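Local coordinates for capsid polyprotein (Turkey astrovirus 2, PDB 3TS3) that forms the capsid of an avian astrovirus, this fragment being the projection domain that makes the dimeric spike on the virion surface, at the interface of chains A and B. Sequence-based numbering; all coordinates share one arbitrary frame. Chains: chain A/B, Capsid polyprotein.

The interface of chains A and B. Residues chain A 40-42, 80, 178-179, 182; chain B 206, 208.
B:Val206 and B:Phe208, at the C-terminal end of one astrovirus projection-domain fragment, reach across the two-fold dimer interface into a groove of the other chain, between the loop A:Pro40 to A:Ala42 and the loop at A:Gln178 and A:Tyr179. The B:Val206 CG1 methyl, anti to the backbone N (chi1 173°), fits between the two loops, 3.9 Å from A:Tyr179 CB and equally near A:Ala42 CB, with the A:Pro40 carbonyl O alongside. B:Val206 CG2 points deeper, toward A:Leu80 CD1 and A:Leu182 CD2, which lie loosely below it, each 4.3 Å away. B:Phe208, the last residue of this construct, lies between A:Ala42 and A:Gln178. A:Gln178 CA sits over one face of the B:Phe208 ring, 4.0 Å from its centroid and offset toward the rim, in a CH-pi contact. A:Ala42 CB meets the ring at B:Phe208 CD1 (3.8 Å). CG of A:Gln178 turns anti to its carbonyl carbon (chi1 -69°), which brings this methylene near ring atom CD2; the chain then bends at chi2, and the amide plane stands 70° from the ring. A water bridges the carbonyl oxygens B:Val206 O (2.7 Å) and A:Gln178 O (3.0 Å), presumably donating to each, with a weaker link to A:Tyr179 O. In the second shell, A:Leu182 CD2 abuts the edge of the A:Tyr179 ring in its plane, which may help hold the residue whose CB touches B:Val206. Strand 76-81 carries A:Leu80 beneath the loop A:Pro40 to A:Ala42.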
loop_
_atom_site.group_PDB
_atom_site.type_symbol
_atom_site.label_atom_id
_atom_site.label_comp_id
_atom_site.label_asym_id
_atom_site.label_seq_id
_atom_site.Cartn_x
_atom_site.Cartn_y
_atom_site.Cartn_z
ATOM N N PRO A 40 -1.145 8.221 5.245
ATOM C CA PRO A 40 -0.917 9.665 5.221
ATOM C C PRO A 40 -1.524 10.330 6.444
ATOM O O PRO A 40 -2.416 9.786 7.060
ATOM C CB PRO A 40 -1.656 10.130 3.958
ATOM C CG PRO A 40 -1.954 8.876 3.186
ATOM C CD PRO A 40 -2.122 7.813 4.227
ATOM N N ALA A 41 -1.029 11.511 6.772
ATOM C CA ALA A 41 -1.588 12.274 7.868
ATOM C C ALA A 41 -2.227 13.535 7.308
ATOM O O ALA A 41 -1.716 14.131 6.374
ATOM C CB ALA A 41 -0.528 12.614 8.891
ATOM N N ALA A 42 -3.362 13.899 7.886
ATOM C CA ALA A 42 -4.113 15.069 7.460
ATOM C C ALA A 42 -4.346 16.022 8.616
ATOM O O ALA A 42 -4.410 15.617 9.764
ATOM C CB ALA A 42 -5.451 14.656 6.869
ATOM N N LEU A 80 -1.762 15.937 1.698
ATOM C CA LEU A 80 -1.512 15.001 2.789
ATOM C C LEU A 80 -0.021 14.813 3.055
ATOM O O LEU A 80 0.792 14.925 2.158
ATOM C CB LEU A 80 -2.173 13.651 2.505
ATOM C CG LEU A 80 -3.688 13.653 2.314
ATOM C CD1 LEU A 80 -4.179 12.214 2.288
ATOM C CD2 LEU A 80 -4.364 14.422 3.427
ATOM N N GLN A 178 -12.823 14.782 8.619
ATOM C CA GLN A 178 -11.753 14.099 9.329
ATOM C C GLN A 178 -11.099 13.027 8.460
ATOM O O GLN A 178 -10.449 12.123 8.962
ATOM C CB GLN A 178 -12.241 13.513 10.652
ATOM C CG GLN A 178 -12.602 14.555 11.700
ATOM C CD GLN A 178 -14.089 14.630 11.983
ATOM O OE1 GLN A 178 -14.906 14.792 11.077
ATOM N NE2 GLN A 178 -14.446 14.515 13.258
ATOM N N TYR A 179 -11.325 13.112 7.157
ATOM C CA TYR A 179 -10.751 12.161 6.207
ATOM C C TYR A 179 -11.250 10.739 6.436
ATOM O O TYR A 179 -10.620 9.777 6.038
ATOM C CB TYR A 179 -9.214 12.261 6.158
ATOM C CG TYR A 179 -8.798 13.314 5.178
ATOM C CD1 TYR A 179 -8.771 14.645 5.541
ATOM C CD2 TYR A 179 -8.519 12.990 3.869
ATOM C CE1 TYR A 179 -8.441 15.621 4.632
ATOM C CE2 TYR A 179 -8.186 13.958 2.957
ATOM C CZ TYR A 179 -8.156 15.272 3.346
ATOM O OH TYR A 179 -7.835 16.239 2.438
ATOM N N LEU A 182 -12.082 8.588 3.021
ATOM C CA LEU A 182 -11.077 8.266 2.031
ATOM C C LEU A 182 -10.405 6.919 2.270
ATOM O O LEU A 182 -9.878 6.659 3.337
ATOM C CB LEU A 182 -10.038 9.391 1.971
ATOM C CG LEU A 182 -8.950 9.320 0.902
ATOM C CD1 LEU A 182 -9.558 9.127 -0.463
ATOM C CD2 LEU A 182 -8.082 10.555 0.942
ATOM N N VAL B 206 -6.378 7.088 6.685
ATOM C CA VAL B 206 -5.636 8.330 6.851
ATOM C C VAL B 206 -5.688 8.746 8.316
ATOM O O VAL B 206 -6.725 8.632 8.941
ATOM C CB VAL B 206 -6.269 9.469 6.006
ATOM C CG1 VAL B 206 -5.607 10.808 6.298
ATOM C CG2 VAL B 206 -6.221 9.126 4.514
ATOM N N PHE B 208 -5.852 11.508 11.206
ATOM C CA PHE B 208 -6.263 12.894 11.362
ATOM C C PHE B 208 -5.992 13.338 12.783
ATOM O O PHE B 208 -6.640 12.856 13.685
ATOM C CB PHE B 208 -7.747 13.085 11.038
ATOM C CG PHE B 208 -8.137 14.522 10.852
ATOM C CD1 PHE B 208 -8.048 15.120 9.614
ATOM C CD2 PHE B 208 -8.557 15.283 11.921
ATOM C CE1 PHE B 208 -8.386 16.438 9.445
ATOM C CE2 PHE B 208 -8.891 16.606 11.749
ATOM C CZ PHE B 208 -8.798 17.178 10.517
HETATM O O HOH W 1 -9.344 9.297 8.863
#